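Local coordinates for rRNA adenine N-6-methyltransferase (Saccharopolyspora erythraea, PDB 6NVM), which dimethylates N6 of a specific adenine in 23S rRNA with S-adenosyl-L-methionine as methyl donor, lowering ribosome affinity for macrolide, lincosamide and streptogramin B antibiotics, at residues A[57-61]-A[197-201]; A[63-69]-A[90-94]; A[78-82]-A[108-112]. All blocks are in the same frame, centred on the assembly; numbering follows the deposited sequence.

Interaction 1: residues A[57-61]-A[197-201]; sequences KTIAR and VEKVD
T58 faces V200, and one turn on R61 faces V197 and E198, where the axes of helical segment 57-61 and strand segment 197-200 approach to 10.9 Å and run at 153°, nearly antiparallel. The strand, 192-200, is an outermost one of the seven-stranded sheet of the class I methyltransferase fold, and a classic beta bulge interrupts it: V197 and E198 both face I215 of the neighbouring strand 213-220. In keeping with the bulge, these two consecutive residues both direct their CB toward the helix. The apolar part is small. T58 CG2 settles on the V200 isopropyl group, 4.0 Å from V200 CG2, close to L53, a predicted S-adenosyl-L-methionine-binding residue. R61 leaves the helix with CG anti to its N and bends at chi2 (72°), which brings NE within 3.6 Å of E198 OE1. This is a long salt bridge; the guanidinium and carboxylate planes are inclined by 26°, the groups meet obliquely, and V197 CG1 lies loosely beside R61 NE at 4.2 Å. The other carboxylate oxygen works through solvent. T58 OG1, which also hydrogen bonds to D55, accepts from a water at 2.9 Å, and the same water donates to E198 OE2 at 3.2 Å.

Interaction 2: residues A[63-69]-A[90-94]; sequences AETAELR and DRARQ
L68 and R91 meet with their side chains at about a right angle, L68 CB lying 4.0 Å from R91 CB and L68 CD1 on the same methylene. L68 follows E67, the first residue after helix 56-65 to leave helical angles, with positive phi, while R91 belongs to the loop between helix 83-89 and strand 94-98. That loop is part of a beta-alpha-beta crossover of the Rossmann-like fold, linking two neighbouring parallel strands. From its base R91 runs extended from CG to NE, back toward the last turns of helix 56-65. There one face of the guanidinium turns to A63, whose CB sits 3.8 Å above the plane, displaced toward the rim and nearest to NH1. R91 NH1 also hydrogen bonds to the carbonyl of E87 in helix 83-89, so the group is held by a polar bond as well as by packing. The same methyl, L68 CD1, also reaches A92 CB at 4.2 Å, and both residues continue onto V74 of the central sheet. The backbones approach closely at R69. Its O receives a CA-H...O contact from A92 CA at 3.5 Å, nearly straight at 159°, yet also stands 3.3 Å from R91 O, an unfavourable meeting of two acceptors. R69's own side chain turns away to form salt bridges with D71 and E160. R93 likewise looks elsewhere: NE and NH2 grip Q94 OE1 side-on, and NH2 pairs with E133. E64 OE2 remains 4.3 Å from R91 NH2, too far for a salt bridge. The attraction between them is probably modest, and what joins the two segments is mainly van der Waals packing, of L68 on R91 and A92 and of A63 on the guanidinium face, plus the CA-H...O contact.

Interaction 3: residues A[78-82]-A[108-112]; sequences GPGEG and LREKL
K111 NZ donates to the backbone carbonyl E81 O at 2.8 Å and forms a salt bridge with E81 OE1 at 3.2 Å, so a single residue offers the ammonium both a main-chain and a side-chain oxygen. The hydrogen bond lies in the carbonyl plane on a lone pair, with a C=O...N angle of 124°. K111 was modelled in two conformers; the double grip is that of one of them and is doubtful for the other. A bend at chi3 (60°) swings its end across to E81, whose own chain folds at chi2 so that OE1 faces the same ammonium as the carbonyl. The sequence GPGEG is the glycine-rich loop after the first strand of the class I methyltransferase fold, and G78 is predicted to bind S-adenosyl-L-methionine. P79 to G82 form a type II' beta turn closed by G82 N to P79 O, and G82 is the N-cap residue of helix 83-89. L108 wedges against this turn: its CD2 touches P79 CG at 3.7 Å, the two side chains at about a right angle, while CD1 lies 3.9 Å from G82 CA. One turn on, L112 CD2 packs against G82 O at 3.7 Å.

From the N terminus, helix 56-65 supplies the first segment of interaction 1 and the start of that of interaction 2. Strand 73-77 then leads to the glycine-rich loop 78-82, helix 83-89 and the loop 90-94 that closes interaction 2; helix 102-111 follows and closes interaction 3. The segments of these two alternate along the chain, so their loops cross. Interaction 1 closes last, at strand 192-200, and its long loop encloses both others. V197 CG2 touches T65 CG2 at 3.8 Å, joining interactions 1 and 2, whereas interaction 3 touches neither. Together they tie the N-terminal helix to one sheet edge and to a crossover loop, and the glycine-rich loop, predicted to bind S-adenosyl-L-methionine, to helix 102-111.

Interaction 1: residues A[57-61]-A[197-201]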
ATOM      1  N   LYS A  57      19.279   3.488  11.257  1.00 33.66           N
ATOM      2  CA  LYS A  57      19.354   2.416  10.269  1.00 37.14           C
ATOM      3  C   LYS A  57      18.001   2.179   9.613  1.00 33.17           C
ATOM      4  O   LYS A  57      17.921   1.949   8.401  1.00 30.98           O
ATOM      5  CB  LYS A  57      19.867   1.136  10.929  1.00 52.47           C
ATOM      6  CG  LYS A  57      19.946  -0.067   9.996  1.00 70.53           C
ATOM      7  CD  LYS A  57      20.404  -1.314  10.743  1.00 88.37           C
ATOM      8  CE  LYS A  57      20.440  -2.532   9.832  1.00100.17           C
ATOM      9  NZ  LYS A  57      20.853  -3.765  10.562  1.00108.61           N
ATOM     10  N   THR A  58      16.927   2.226  10.395  1.00 32.63           N
ATOM     11  CA  THR A  58      15.599   2.036   9.823  1.00 33.53           C
ATOM     12  C   THR A  58      15.217   3.210   8.934  1.00 28.84           C
ATOM     13  O   THR A  58      14.647   3.021   7.853  1.00 28.22           O
ATOM     14  CB  THR A  58      14.581   1.853  10.943  1.00 35.17           C
ATOM     15  OG1 THR A  58      15.025   0.796  11.803  1.00 38.86           O
ATOM     16  CG2 THR A  58      13.210   1.510  10.375  1.00 33.50           C
ATOM     17  N   ILE A  59      15.527   4.430   9.371  1.00 29.58           N
ATOM     18  CA  ILE A  59      15.229   5.607   8.561  1.00 31.18           C
ATOM     19  C   ILE A  59      15.907   5.500   7.198  1.00 30.23           C
ATOM     20  O   ILE A  59      15.290   5.762   6.158  1.00 27.34           O
ATOM     21  CB  ILE A  59      15.640   6.879   9.331  1.00 33.33           C
ATOM     22  CG1 ILE A  59      14.678   7.075  10.511  1.00 36.52           C
ATOM     23  CG2 ILE A  59      15.642   8.112   8.421  1.00 33.34           C
ATOM     24  CD1 ILE A  59      15.038   8.216  11.444  1.00 36.88           C
ATOM     25  N   ALA A  60      17.178   5.096   7.178  1.00 31.48           N
ATOM     26  CA  ALA A  60      17.879   4.927   5.907  1.00 35.60           C
ATOM     27  C   ALA A  60      17.231   3.834   5.066  1.00 34.21           C
ATOM     28  O   ALA A  60      17.141   3.950   3.838  1.00 33.97           O
ATOM     29  CB  ALA A  60      19.353   4.606   6.159  1.00 37.05           C
ATOM     30  N   ARG A  61      16.764   2.767   5.717  1.00 33.76           N
ATOM     31  CA  ARG A  61      16.087   1.686   5.007  1.00 34.10           C
ATOM     32  C   ARG A  61      14.821   2.184   4.322  1.00 30.88           C
ATOM     33  O   ARG A  61      14.534   1.812   3.177  1.00 33.30           O
ATOM     34  CB  ARG A  61      15.767   0.562   5.994  1.00 43.48           C
ATOM     35  CG  ARG A  61      15.125  -0.664   5.388  1.00 55.58           C
ATOM     36  CD  ARG A  61      16.123  -1.444   4.566  1.00 66.20           C
ATOM     37  NE  ARG A  61      15.583  -2.731   4.144  1.00 74.82           N
ATOM     38  CZ  ARG A  61      16.178  -3.542   3.279  1.00 81.84           C
ATOM     39  NH1 ARG A  61      17.338  -3.198   2.730  1.00 83.86           N
ATOM     40  NH2 ARG A  61      15.610  -4.695   2.955  1.00 83.97           N
ATOM     41  N   VAL A 197       8.246  -5.200   3.630  1.00 35.29           N
ATOM     42  CA  VAL A 197       9.683  -4.944   3.620  1.00 34.23           C
ATOM     43  C   VAL A 197      10.319  -5.502   4.890  1.00 36.05           C
ATOM     44  O   VAL A 197      11.193  -6.374   4.821  1.00 36.05           O
ATOM     45  CB  VAL A 197       9.980  -3.445   3.445  1.00 34.80           C
ATOM     46  CG1 VAL A 197      11.471  -3.171   3.569  1.00 33.39           C
ATOM     47  CG2 VAL A 197       9.470  -2.969   2.091  1.00 34.23           C
ATOM     48  N   GLU A 198       9.903  -5.015   6.056  1.00 31.93           N
ATOM     49  CA  GLU A 198      10.483  -5.537   7.290  1.00 34.38           C
ATOM     50  C   GLU A 198       9.656  -5.093   8.489  1.00 34.51           C
ATOM     51  O   GLU A 198       8.973  -4.066   8.458  1.00 32.72           O
ATOM     52  CB  GLU A 198      11.939  -5.080   7.465  1.00 37.81           C
ATOM     53  CG  GLU A 198      12.086  -3.591   7.771  1.00 39.07           C
ATOM     54  CD  GLU A 198      13.538  -3.167   7.958  1.00 44.44           C
ATOM     55  OE1 GLU A 198      14.426  -3.801   7.350  1.00 45.44           O
ATOM     56  OE2 GLU A 198      13.786  -2.206   8.720  1.00 45.08           O
ATOM     57  N   LYS A 199       9.754  -5.879   9.557  1.00 33.58           N
ATOM     58  CA  LYS A 199       9.222  -5.481  10.851  1.00 37.72           C
ATOM     59  C   LYS A 199      10.088  -4.386  11.465  1.00 36.19           C
ATOM     60  O   LYS A 199      11.301  -4.332  11.253  1.00 37.72           O
ATOM     61  CB  LYS A 199       9.166  -6.690  11.789  1.00 49.54           C
ATOM     62  CG  LYS A 199       8.704  -6.386  13.210  1.00 64.38           C
ATOM     63  CD  LYS A 199       8.823  -7.619  14.099  1.00 81.19           C
ATOM     64  CE  LYS A 199       8.417  -7.318  15.534  1.00 95.55           C
ATOM     65  NZ  LYS A 199       8.669  -8.469  16.442  1.00105.44           N
ATOM     66  N   VAL A 200       9.456  -3.511  12.244  1.00 35.27           N
ATOM     67  CA  VAL A 200      10.149  -2.429  12.941  1.00 38.47           C
ATOM     68  C   VAL A 200       9.774  -2.523  14.414  1.00 42.82           C
ATOM     69  O   VAL A 200       8.616  -2.286  14.780  1.00 47.12           O
ATOM     70  CB  VAL A 200       9.796  -1.047  12.375  1.00 34.25           C
ATOM     71  CG1 VAL A 200      10.577   0.050  13.102  1.00 35.11           C
ATOM     72  CG2 VAL A 200      10.080  -0.994  10.885  1.00 31.22           C
ATOM     73  N   ASP A 201      10.748  -2.846  15.260  1.00 42.09           N
ATOM     74  CA  ASP A 201      10.471  -3.080  16.671  1.00 45.00           C
ATOM     75  C   ASP A 201      10.031  -1.793  17.363  1.00 41.27           C
ATOM     76  O   ASP A 201      10.528  -0.701  17.065  1.00 36.20           O
ATOM     77  CB  ASP A 201      11.706  -3.658  17.359  1.00 57.65           C
ATOM     78  CG  ASP A 201      11.391  -4.257  18.718  1.00 71.83           C
ATOM     79  OD1 ASP A 201      10.962  -3.510  19.622  1.00 76.01           O
ATOM     80  OD2 ASP A 201      11.558  -5.484  18.873  1.00 78.23           O
TER
HETATM   81  O   HOH W   1      13.894  -1.838  11.903  0.76 43.29           O

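Interaction 2: residues A[63-69]-A[90-94]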
ATOM      1  N   ALA A  63      14.227   5.272   3.260  1.00 30.52           N
ATOM      2  CA  ALA A  63      14.585   6.123   2.132  1.00 31.73           C
ATOM      3  C   ALA A  63      15.028   5.292   0.932  1.00 35.47           C
ATOM      4  O   ALA A  63      14.660   5.591  -0.211  1.00 36.06           O
ATOM      5  CB  ALA A  63      15.679   7.105   2.546  1.00 30.85           C
ATOM      6  N   GLU A  64      15.817   4.241   1.174  1.00 33.84           N
ATOM      7  CA  GLU A  64      16.240   3.361   0.089  1.00 42.31           C
ATOM      8  C   GLU A  64      15.072   2.557  -0.481  1.00 42.45           C
ATOM      9  O   GLU A  64      15.032   2.290  -1.688  1.00 45.01           O
ATOM     10  CB  GLU A  64      17.348   2.433   0.594  1.00 52.15           C
ATOM     11  CG  GLU A  64      18.618   3.183   0.999  1.00 66.00           C
ATOM     12  CD  GLU A  64      19.542   2.372   1.894  1.00 79.23           C
ATOM     13  OE1 GLU A  64      19.077   1.387   2.510  1.00 83.43           O
ATOM     14  OE2 GLU A  64      20.737   2.728   1.984  1.00 83.48           O
ATOM     15  N   THR A  65      14.105   2.189   0.361  1.00 41.43           N
ATOM     16  CA  THR A  65      12.949   1.428  -0.102  1.00 41.78           C
ATOM     17  C   THR A  65      12.092   2.227  -1.075  1.00 40.78           C
ATOM     18  O   THR A  65      11.406   1.645  -1.925  1.00 39.01           O
ATOM     19  CB  THR A  65      12.099   0.997   1.101  1.00 43.54           C
ATOM     20  OG1 THR A  65      12.839   0.072   1.901  1.00 43.89           O
ATOM     21  CG2 THR A  65      10.790   0.348   0.666  1.00 44.82           C
ATOM     22  N   ALA A  66      12.092   3.554  -0.955  1.00 34.92           N
ATOM     23  CA  ALA A  66      11.170   4.364  -1.735  1.00 32.99           C
ATOM     24  C   ALA A  66      11.522   4.417  -3.217  1.00 31.46           C
ATOM     25  O   ALA A  66      10.726   4.942  -3.999  1.00 33.89           O
ATOM     26  CB  ALA A  66      11.116   5.773  -1.153  1.00 33.20           C
ATOM     27  N   GLU A  67      12.686   3.904  -3.611  0.94 29.68           N
ATOM     28  CA  GLU A  67      13.096   3.851  -5.012  0.94 32.93           C
ATOM     29  C   GLU A  67      13.038   5.239  -5.646  0.94 33.53           C
ATOM     30  O   GLU A  67      12.358   5.479  -6.647  0.94 34.12           O
ATOM     31  CB  GLU A  67      12.237   2.842  -5.778  0.94 36.01           C
ATOM     32  CG  GLU A  67      12.411   1.429  -5.229  0.94 39.18           C
ATOM     33  CD  GLU A  67      11.648   0.373  -6.000  0.94 42.41           C
ATOM     34  OE1 GLU A  67      10.523   0.655  -6.467  0.94 39.06           O
ATOM     35  OE2 GLU A  67      12.188  -0.754  -6.124  0.94 46.42           O
ATOM     36  N   LEU A  68      13.788   6.154  -5.041  1.00 31.20           N
ATOM     37  CA  LEU A  68      13.795   7.551  -5.440  1.00 30.17           C
ATOM     38  C   LEU A  68      14.870   7.809  -6.491  1.00 32.50           C
ATOM     39  O   LEU A  68      15.806   7.028  -6.667  1.00 34.69           O
ATOM     40  CB  LEU A  68      14.024   8.444  -4.223  1.00 31.85           C
ATOM     41  CG  LEU A  68      13.045   8.225  -3.067  1.00 31.20           C
ATOM     42  CD1 LEU A  68      13.450   9.099  -1.886  1.00 32.47           C
ATOM     43  CD2 LEU A  68      11.619   8.522  -3.511  1.00 31.15           C
ATOM     44  N   ARG A  69      14.713   8.919  -7.202  1.00 27.79           N
ATOM     45  CA  ARG A  69      15.670   9.322  -8.220  1.00 30.05           C
ATOM     46  C   ARG A  69      15.605  10.832  -8.366  1.00 30.28           C
ATOM     47  O   ARG A  69      14.628  11.459  -7.941  1.00 30.04           O
ATOM     48  CB  ARG A  69      15.389   8.637  -9.568  1.00 31.05           C
ATOM     49  CG  ARG A  69      14.007   8.899 -10.121  1.00 30.86           C
ATOM     50  CD  ARG A  69      13.833   8.265 -11.490  1.00 34.59           C
ATOM     51  NE  ARG A  69      12.536   8.588 -12.083  1.00 38.29           N
ATOM     52  CZ  ARG A  69      11.414   7.907 -11.869  1.00 38.28           C
ATOM     53  NH1 ARG A  69      11.410   6.848 -11.071  1.00 34.81           N
ATOM     54  NH2 ARG A  69      10.289   8.283 -12.462  1.00 37.73           N
ATOM     55  N   ASP A  90      17.845  14.097  -0.074  1.00 29.47           N
ATOM     56  CA  ASP A  90      19.140  13.783  -0.666  1.00 30.73           C
ATOM     57  C   ASP A  90      19.022  12.986  -1.959  1.00 34.41           C
ATOM     58  O   ASP A  90      19.962  12.986  -2.764  1.00 35.81           O
ATOM     59  CB  ASP A  90      19.992  12.972   0.311  1.00 33.39           C
ATOM     60  CG  ASP A  90      20.600  13.814   1.413  1.00 40.14           C
ATOM     61  OD1 ASP A  90      20.627  15.053   1.278  1.00 41.69           O
ATOM     62  OD2 ASP A  90      21.071  13.218   2.408  1.00 42.05           O
ATOM     63  N   ARG A  91      17.910  12.286  -2.162  1.00 27.57           N
ATOM     64  CA  ARG A  91      17.770  11.347  -3.264  1.00 29.18           C
ATOM     65  C   ARG A  91      16.740  11.763  -4.302  1.00 30.81           C
ATOM     66  O   ARG A  91      16.879  11.391  -5.470  1.00 32.69           O
ATOM     67  CB  ARG A  91      17.386   9.963  -2.718  1.00 30.52           C
ATOM     68  CG  ARG A  91      18.417   9.354  -1.762  1.00 33.26           C
ATOM     69  CD  ARG A  91      17.814   8.211  -0.944  1.00 37.37           C
ATOM     70  NE  ARG A  91      18.832   7.432  -0.235  1.00 38.80           N
ATOM     71  CZ  ARG A  91      19.407   7.794   0.910  1.00 40.81           C
ATOM     72  NH1 ARG A  91      19.085   8.941   1.497  1.00 36.68           N
ATOM     73  NH2 ARG A  91      20.320   7.010   1.471  1.00 43.75           N
ATOM     74  N   ALA A  92      15.717  12.518  -3.910  1.00 29.83           N
ATOM     75  CA  ALA A  92      14.607  12.877  -4.781  1.00 31.52           C
ATOM     76  C   ALA A  92      14.765  14.300  -5.307  1.00 30.75           C
ATOM     77  O   ALA A  92      15.579  15.089  -4.824  1.00 30.97           O
ATOM     78  CB  ALA A  92      13.277  12.743  -4.029  1.00 31.24           C
ATOM     79  N   ARG A  93      13.955  14.626  -6.316  1.00 29.50           N
ATOM     80  CA  ARG A  93      13.972  15.979  -6.862  1.00 29.19           C
ATOM     81  C   ARG A  93      13.633  17.001  -5.787  1.00 31.09           C
ATOM     82  O   ARG A  93      14.261  18.065  -5.703  1.00 29.35           O
ATOM     83  CB  ARG A  93      12.984  16.089  -8.023  1.00 28.27           C
ATOM     84  CG  ARG A  93      13.139  17.365  -8.848  1.00 32.87           C
ATOM     85  CD  ARG A  93      12.091  17.443  -9.947  1.00 36.79           C
ATOM     86  NE  ARG A  93      10.782  17.839  -9.435  1.00 38.50           N
ATOM     87  CZ  ARG A  93       9.626  17.581 -10.041  1.00 38.08           C
ATOM     88  NH1 ARG A  93       9.599  16.910 -11.182  1.00 39.43           N
ATOM     89  NH2 ARG A  93       8.490  17.997  -9.502  1.00 36.21           N
ATOM     90  N   GLN A  94      12.632  16.697  -4.969  1.00 28.84           N
ATOM     91  CA  GLN A  94      12.139  17.589  -3.931  1.00 30.86           C
ATOM     92  C   GLN A  94      11.212  16.787  -3.032  1.00 25.54           C
ATOM     93  O   GLN A  94      10.709  15.725  -3.417  1.00 26.20           O
ATOM     94  CB  GLN A  94      11.405  18.795  -4.524  1.00 35.75           C
ATOM     95  CG  GLN A  94      10.213  18.415  -5.377  1.00 39.34           C
ATOM     96  CD  GLN A  94       9.620  19.596  -6.109  1.00 46.28           C
ATOM     97  OE1 GLN A  94       9.702  19.688  -7.334  1.00 48.93           O
ATOM     98  NE2 GLN A  94       9.016  20.511  -5.361  1.00 48.99           N
TER

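Interaction 3: residues A[78-82]-A[108-112]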
ATOM      1  N   GLY A  78       3.277  12.616   8.090  1.00 33.10           N
ATOM      2  CA  GLY A  78       3.844  12.270   9.378  1.00 34.82           C
ATOM      3  C   GLY A  78       5.351  12.454   9.427  1.00 34.03           C
ATOM      4  O   GLY A  78       6.102  11.536   9.779  1.00 36.15           O
ATOM      5  N   PRO A  79       5.828  13.654   9.076  1.00 34.44           N
ATOM      6  CA  PRO A  79       7.284  13.873   9.026  1.00 32.51           C
ATOM      7  C   PRO A  79       7.967  13.853  10.382  1.00 37.73           C
ATOM      8  O   PRO A  79       9.175  13.574  10.439  1.00 36.51           O
ATOM      9  CB  PRO A  79       7.411  15.252   8.366  1.00 32.93           C
ATOM     10  CG  PRO A  79       6.111  15.938   8.649  1.00 36.48           C
ATOM     11  CD  PRO A  79       5.073  14.845   8.640  1.00 34.51           C
ATOM     12  N   GLY A  80       7.251  14.147  11.465  1.00 34.80           N
ATOM     13  CA  GLY A  80       7.862  14.077  12.781  1.00 37.77           C
ATOM     14  C   GLY A  80       9.065  14.997  12.872  1.00 38.27           C
ATOM     15  O   GLY A  80       8.983  16.193  12.572  1.00 38.72           O
ATOM     16  N   GLU A  81      10.206  14.431  13.281  1.00 40.01           N
ATOM     17  CA  GLU A  81      11.407  15.221  13.534  1.00 46.17           C
ATOM     18  C   GLU A  81      12.108  15.669  12.258  1.00 38.14           C
ATOM     19  O   GLU A  81      12.940  16.582  12.311  1.00 38.33           O
ATOM     20  CB  GLU A  81      12.393  14.421  14.392  1.00 59.25           C
ATOM     21  CG  GLU A  81      11.821  13.928  15.716  1.00 72.84           C
ATOM     22  CD  GLU A  81      11.547  15.052  16.694  1.00 83.23           C
ATOM     23  OE1 GLU A  81      11.906  16.209  16.394  1.00 86.64           O
ATOM     24  OE2 GLU A  81      10.970  14.776  17.767  1.00 87.77           O
ATOM     25  N   GLY A  82      11.817  15.040  11.124  1.00 32.34           N
ATOM     26  CA  GLY A  82      12.364  15.468   9.858  1.00 29.97           C
ATOM     27  C   GLY A  82      13.696  14.860   9.461  1.00 31.12           C
ATOM     28  O   GLY A  82      14.250  15.262   8.433  1.00 29.82           O
ATOM     29  N   LEU A 108       9.395  22.730  12.051  1.00 33.39           N
ATOM     30  CA  LEU A 108       9.950  21.823  11.052  1.00 32.40           C
ATOM     31  C   LEU A 108      10.497  22.602   9.864  1.00 30.43           C
ATOM     32  O   LEU A 108      11.602  22.327   9.380  1.00 29.05           O
ATOM     33  CB  LEU A 108       8.875  20.833  10.597  1.00 31.80           C
ATOM     34  CG  LEU A 108       9.310  19.766   9.595  1.00 32.09           C
ATOM     35  CD1 LEU A 108      10.290  18.807  10.245  1.00 35.53           C
ATOM     36  CD2 LEU A 108       8.095  19.009   9.053  1.00 33.45           C
ATOM     37  N   ARG A 109       9.735  23.583   9.386  1.00 29.66           N
ATOM     38  CA  ARG A 109      10.184  24.402   8.265  1.00 31.90           C
ATOM     39  C   ARG A 109      11.532  25.050   8.567  1.00 32.81           C
ATOM     40  O   ARG A 109      12.445  25.021   7.732  1.00 36.03           O
ATOM     41  CB  ARG A 109       9.115  25.451   7.952  1.00 31.77           C
ATOM     42  CG  ARG A 109       9.384  26.303   6.728  1.00 37.97           C
ATOM     43  CD  ARG A 109       8.189  27.213   6.415  1.00 38.31           C
ATOM     44  NE  ARG A 109       6.996  26.446   6.029  1.00 34.86           N
ATOM     45  CZ  ARG A 109       5.780  26.601   6.547  1.00 32.21           C
ATOM     46  NH1 ARG A 109       5.545  27.514   7.479  1.00 31.25           N
ATOM     47  NH2 ARG A 109       4.777  25.841   6.114  1.00 33.36           N
ATOM     48  N   GLU A 110      11.695  25.601   9.772  1.00 33.51           N
ATOM     49  CA  GLU A 110      12.968  26.220  10.135  1.00 33.75           C
ATOM     50  C   GLU A 110      14.068  25.176  10.287  1.00 34.70           C
ATOM     51  O   GLU A 110      15.204  25.391   9.844  1.00 33.81           O
ATOM     52  CB  GLU A 110      12.812  27.025  11.428  1.00 39.46           C
ATOM     53  CG  GLU A 110      14.068  27.788  11.856  1.00 56.52           C
ATOM     54  CD  GLU A 110      14.519  28.819  10.829  1.00 67.16           C
ATOM     55  OE1 GLU A 110      13.659  29.338  10.082  1.00 68.71           O
ATOM     56  OE2 GLU A 110      15.737  29.104  10.767  1.00 70.68           O
ATOM     57  N   LYS A 111      13.758  24.039  10.919  0.64 35.68           N
ATOM     58  CA  LYS A 111      14.756  22.986  11.089  0.64 37.48           C
ATOM     59  C   LYS A 111      15.326  22.530   9.751  0.64 35.32           C
ATOM     60  O   LYS A 111      16.516  22.207   9.653  0.64 35.10           O
ATOM     61  CB  LYS A 111      14.147  21.792  11.824  0.64 40.31           C
ATOM     62  CG  LYS A 111      14.137  21.921  13.333  0.64 44.05           C
ATOM     63  CD  LYS A 111      13.314  20.821  13.994  0.64 48.32           C
ATOM     64  CE  LYS A 111      13.853  19.439  13.670  0.64 50.18           C
ATOM     65  NZ  LYS A 111      13.157  18.364  14.434  0.64 51.02           N
ATOM     66  N   LEU A 112      14.496  22.488   8.711  1.00 30.04           N
ATOM     67  CA  LEU A 112      14.895  21.943   7.422  1.00 29.32           C
ATOM     68  C   LEU A 112      15.271  23.015   6.403  1.00 33.14           C
ATOM     69  O   LEU A 112      15.458  22.694   5.223  1.00 35.08           O
ATOM     70  CB  LEU A 112      13.771  21.067   6.864  1.00 27.57           C
ATOM     71  CG  LEU A 112      13.356  19.910   7.777  1.00 30.12           C
ATOM     72  CD1 LEU A 112      12.134  19.178   7.225  1.00 26.98           C
ATOM     73  CD2 LEU A 112      14.518  18.943   7.988  1.00 31.38           C
TER